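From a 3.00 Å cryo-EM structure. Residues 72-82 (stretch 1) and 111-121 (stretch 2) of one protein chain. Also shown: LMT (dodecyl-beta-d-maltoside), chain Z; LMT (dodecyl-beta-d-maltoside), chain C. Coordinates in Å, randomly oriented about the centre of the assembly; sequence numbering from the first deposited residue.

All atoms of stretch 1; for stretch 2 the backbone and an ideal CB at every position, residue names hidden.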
# COMPACT_ATOMS: atom_id res chain seq x y z
N LEU B 72 8.32 -0.09 51.57
CA LEU B 72 9.35 0.25 50.59
C LEU B 72 8.92 1.46 49.76
O LEU B 72 9.70 2.40 49.57
CB LEU B 72 9.63 -0.95 49.68
CG LEU B 72 10.41 -0.64 48.41
CD1 LEU B 72 11.82 -0.23 48.76
CD2 LEU B 72 10.40 -1.84 47.48
N ALA B 73 7.68 1.45 49.28
CA ALA B 73 7.15 2.64 48.63
C ALA B 73 7.04 3.80 49.61
O ALA B 73 7.31 4.94 49.24
CB ALA B 73 5.79 2.34 48.00
N ARG B 74 6.68 3.54 50.87
CA ARG B 74 6.56 4.64 51.81
C ARG B 74 7.90 5.34 52.02
O ARG B 74 7.93 6.52 52.39
CB ARG B 74 6.02 4.15 53.15
CG ARG B 74 5.40 5.26 53.98
CD ARG B 74 5.11 4.83 55.40
NE ARG B 74 4.14 5.72 56.03
CZ ARG B 74 3.88 5.74 57.33
NH1 ARG B 74 2.98 6.59 57.81
NH2 ARG B 74 4.53 4.92 58.15
N VAL B 75 9.01 4.64 51.78
CA VAL B 75 10.32 5.28 51.86
C VAL B 75 10.69 5.92 50.53
O VAL B 75 11.26 7.02 50.49
CB VAL B 75 11.37 4.25 52.32
CG1 VAL B 75 12.77 4.82 52.16
CG2 VAL B 75 11.12 3.85 53.76
N PHE B 76 10.36 5.27 49.41
CA PHE B 76 10.82 5.78 48.12
C PHE B 76 10.02 6.98 47.64
O PHE B 76 10.59 7.89 47.04
CB PHE B 76 10.81 4.67 47.08
CG PHE B 76 12.14 4.01 46.89
CD1 PHE B 76 12.64 3.13 47.84
CD2 PHE B 76 12.92 4.30 45.78
CE1 PHE B 76 13.87 2.54 47.67
CE2 PHE B 76 14.15 3.70 45.62
CZ PHE B 76 14.63 2.82 46.56
N THR B 77 8.70 7.03 47.88
CA THR B 77 7.96 8.25 47.59
C THR B 77 8.51 9.42 48.38
O THR B 77 8.59 10.54 47.86
CB THR B 77 6.47 8.09 47.90
OG1 THR B 77 6.24 8.23 49.30
CG2 THR B 77 5.93 6.76 47.40
N MET B 78 8.89 9.20 49.63
CA MET B 78 9.48 10.27 50.42
C MET B 78 10.82 10.70 49.83
O MET B 78 11.07 11.90 49.64
CB MET B 78 9.64 9.84 51.87
CG MET B 78 8.33 9.60 52.58
SD MET B 78 7.29 11.08 52.63
CE MET B 78 8.27 12.13 53.71
N ILE B 79 11.69 9.74 49.51
CA ILE B 79 13.01 10.09 49.01
C ILE B 79 12.94 10.69 47.61
O ILE B 79 13.90 11.32 47.15
CB ILE B 79 13.94 8.86 49.02
CG1 ILE B 79 15.40 9.29 48.91
CG2 ILE B 79 13.65 7.95 47.85
CD1 ILE B 79 15.76 10.45 49.82
N VAL B 80 11.82 10.52 46.91
CA VAL B 80 11.63 11.16 45.61
C VAL B 80 11.05 12.55 45.76
O VAL B 80 11.60 13.52 45.24
CB VAL B 80 10.74 10.27 44.71
CG1 VAL B 80 10.16 11.10 43.58
CG2 VAL B 80 11.54 9.11 44.16
N LEU B 81 9.94 12.68 46.50
CA LEU B 81 9.26 13.97 46.60
C LEU B 81 10.06 14.97 47.42
O LEU B 81 10.02 16.17 47.13
CB LEU B 81 7.87 13.78 47.19
CG LEU B 81 6.86 13.06 46.30
CD1 LEU B 81 5.50 13.00 46.97
CD2 LEU B 81 6.76 13.75 44.95
N GLY B 82 10.79 14.53 48.45
CA GLY B 82 11.60 15.46 49.21
C GLY B 82 12.74 16.04 48.40
O GLY B 82 13.00 17.24 48.44
N UNK B 111 8.30 14.75 36.15
CA UNK B 111 9.26 13.73 36.56
C UNK B 111 8.91 13.18 37.93
O UNK B 111 8.92 11.96 38.13
CB UNK B 111 10.68 14.30 36.57
N UNK B 112 8.61 14.06 38.89
CA UNK B 112 8.23 13.62 40.22
C UNK B 112 6.92 12.84 40.19
O UNK B 112 6.78 11.85 40.92
CB UNK B 112 8.11 14.82 41.16
N UNK B 113 5.97 13.26 39.36
CA UNK B 113 4.71 12.53 39.28
C UNK B 113 4.91 11.14 38.69
O UNK B 113 4.32 10.17 39.18
CB UNK B 113 3.70 13.31 38.44
N UNK B 114 5.75 11.02 37.67
CA UNK B 114 6.01 9.71 37.08
C UNK B 114 6.77 8.82 38.05
O UNK B 114 6.51 7.61 38.13
CB UNK B 114 6.79 9.86 35.77
N UNK B 115 7.72 9.39 38.80
CA UNK B 115 8.41 8.60 39.82
C UNK B 115 7.45 8.14 40.91
O UNK B 115 7.53 6.99 41.37
CB UNK B 115 9.55 9.41 40.44
N UNK B 116 6.55 9.02 41.33
CA UNK B 116 5.54 8.65 42.32
C UNK B 116 4.67 7.51 41.80
O UNK B 116 4.38 6.56 42.52
CB UNK B 116 4.67 9.86 42.68
N UNK B 117 4.25 7.60 40.53
CA UNK B 117 3.49 6.52 39.94
C UNK B 117 4.27 5.22 39.85
O UNK B 117 3.69 4.14 39.96
CB UNK B 117 3.01 6.93 38.55
N UNK B 118 5.59 5.31 39.66
CA UNK B 118 6.40 4.11 39.56
C UNK B 118 6.56 3.44 40.92
O UNK B 118 6.41 2.21 41.04
CB UNK B 118 7.77 4.44 38.97
N UNK B 119 6.86 4.21 41.96
CA UNK B 119 7.05 3.60 43.28
C UNK B 119 5.71 3.21 43.89
O UNK B 119 5.64 2.27 44.68
CB UNK B 119 7.79 4.56 44.21
N UNK B 120 4.64 3.92 43.55
CA UNK B 120 3.29 3.58 43.99
C UNK B 120 2.58 2.71 42.96
O UNK B 120 1.48 3.04 42.52
CB UNK B 120 2.48 4.85 44.25
N UNK B 121 3.18 1.60 42.57
CA UNK B 121 2.63 0.74 41.53
C UNK B 121 2.48 -0.67 42.06
O UNK B 121 3.47 -1.34 42.34
CB UNK B 121 3.51 0.75 40.28
C1B LMT Z . 8.25 7.10 66.15
C2B LMT Z . 7.22 7.92 66.95
C3B LMT Z . 7.90 8.63 68.14
C4B LMT Z . 9.26 9.23 67.73
C5B LMT Z . 10.14 8.09 67.17
C6B LMT Z . 11.28 7.80 68.13
O1B LMT Z . 8.51 7.76 64.95
O2B LMT Z . 6.69 8.85 66.09
O3B LMT Z . 8.01 7.80 69.23
O4' LMT Z . 9.09 10.20 66.76
O5B LMT Z . 9.42 6.92 66.88
O6B LMT Z . 12.12 6.86 67.59
C1' LMT Z . 9.23 7.16 60.98
C2' LMT Z . 8.34 6.07 61.59
C3' LMT Z . 7.88 6.47 63.02
C4' LMT Z . 9.05 7.02 63.88
C5' LMT Z . 9.81 8.02 62.99
C6' LMT Z . 10.92 8.75 63.68
O1' LMT Z . 9.76 6.76 59.80
O2' LMT Z . 7.23 5.93 60.80
O3' LMT Z . 7.31 5.41 63.65
O5' LMT Z . 10.31 7.38 61.86
O6' LMT Z . 11.72 7.78 64.22
C1 LMT Z . 10.37 7.79 59.06
C2 LMT Z . 9.78 7.73 57.68
C3 LMT Z . 10.54 8.48 56.63
C4 LMT Z . 11.95 7.96 56.64
C5 LMT Z . 12.88 9.00 56.13
C6 LMT Z . 12.79 9.16 54.65
C7 LMT Z . 14.06 9.77 54.13
C8 LMT Z . 13.73 10.93 53.27
C9 LMT Z . 14.87 11.86 53.04
C10 LMT Z . 14.40 12.95 52.12
C11 LMT Z . 14.73 14.30 52.65
C12 LMT Z . 14.46 15.37 51.65
C1 LMT C . 5.12 10.41 63.75
C2 LMT C . 6.15 11.14 63.10
C3 LMT C . 6.47 10.89 61.74
C4 LMT C . 7.57 11.67 61.20
C5 LMT C . 7.37 12.12 59.82
C6 LMT C . 8.39 12.30 58.77
C7 LMT C . 8.05 12.39 57.40
C8 LMT C . 9.27 12.97 57.19
C9 LMT C . 9.61 13.44 55.95

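Two helices run antiparallel here, their axes 9.3 Å apart at closest approach, and the visible one offers Ala73, Phe76, Thr77, Val80 and Leu81, a mostly apolar strip whose one hydroxyl, Thr77 OG1, already makes a weak hydrogen bond to Ala73 O.

Position 111 is helical, and its CB finds nothing of stretch 1 nearby, so the contact sets no rule; it is Phe111.

At 112, CA-to-CB points sideways, with the ideal CB 4.2 Å from Leu81 CD2 and 4.9 Å from Val80 CG1. Alanine or another modest apolar residue would suit. The deposited Ala112 rests its CB 4.2 Å from Leu81 CD2, a light contact where the CA atoms of the pair are 6.5 Å apart.

Position 113 points away and 114 is out of reach; stretch 1 dictates neither. They are Ala113 and Ser114, the latter with its OG hydrogen-bonded close by in the chain.

Position 115 points toward stretch 1, and its ideal CB already lies 3.6 Å from Val80 CG1. The first side-chain carbon can already make a contact, and a longer apolar chain could add to it. Met115 has CB 3.6 Å from Val80 CG1, and its CE also packs against the valine, 3.7 Å from Val80 CG2; chi1 is -100°, between wells.

At 116 the CB points sideways, 5.0 Å from Leu81 CD2, too far to pack by itself. A longer apolar chain, leucine, isoleucine or methionine, could reach between Thr77 and Leu81. Leu116, with chi1 t and chi2 p, brings its end nearer: CD1 comes 3.5 Å from Thr77 CB, and CD2 lies 4.1 Å from Leu81 CD1.

Positions 117 and 118 are out of reach, and the helical angles at 117 would accept most residues. They are Gly117 and Leu118.

Position 119 points toward stretch 1 where the backbones come close. The ideal CB has Phe76 CB at 4.2 Å, Thr77 CG2 at 4.3 Å and Ala73 CB at 4.8 Å, a setting for a compact apolar side chain such as valine, alanine or perhaps isoleucine. Val119 places CG1 3.7 Å from Phe76 CB and CG2 3.5 Å from Thr77 CG2, while its backbone O lies 3.3 Å from Ala73 CB. Val119 CA is 5.4 Å from Ala73 CA.

At 120 the chain leaves helical phi/psi. CB points sideways, 5.0 Å from Thr77 CG2, so a flexible apolar chain could reach back. Leu120 does: its CD2 lies 3.6 Å from Thr77 CG2 and 3.9 Å from Ala73 CB.

Position 121, extended and pointing sideways, meets nothing here; it is Ala121.

Stretch 2 111-121: FAASMLGLVLA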
# COMPACT_ATOMS: atom_id res chain seq x y z
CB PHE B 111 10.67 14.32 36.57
CG PHE B 111 11.73 13.35 36.15
CD1 PHE B 111 11.43 12.01 35.97
CD2 PHE B 111 13.02 13.77 35.93
CE1 PHE B 111 12.41 11.12 35.59
CE2 PHE B 111 14.00 12.89 35.54
CZ PHE B 111 13.70 11.56 35.37
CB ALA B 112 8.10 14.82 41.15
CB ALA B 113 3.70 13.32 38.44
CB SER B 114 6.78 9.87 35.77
OG SER B 114 6.01 10.59 34.82
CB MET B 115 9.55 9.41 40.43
CG MET B 115 10.90 9.07 39.86
SD MET B 115 11.13 7.30 39.64
CE MET B 115 11.54 6.80 41.31
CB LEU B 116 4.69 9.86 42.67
CG LEU B 116 3.85 9.74 43.94
CD1 LEU B 116 4.73 9.36 45.09
CD2 LEU B 116 3.14 11.05 44.23
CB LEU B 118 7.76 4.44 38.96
CG LEU B 118 8.80 3.33 38.96
CD1 LEU B 118 8.26 2.08 38.30
CD2 LEU B 118 10.04 3.79 38.23
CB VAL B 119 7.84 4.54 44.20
CG1 VAL B 119 9.27 4.67 43.72
CG2 VAL B 119 7.19 5.90 44.26
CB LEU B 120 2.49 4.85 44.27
CG LEU B 120 2.91 5.67 45.48
CD1 LEU B 120 1.94 6.80 45.70
CD2 LEU B 120 2.97 4.77 46.69
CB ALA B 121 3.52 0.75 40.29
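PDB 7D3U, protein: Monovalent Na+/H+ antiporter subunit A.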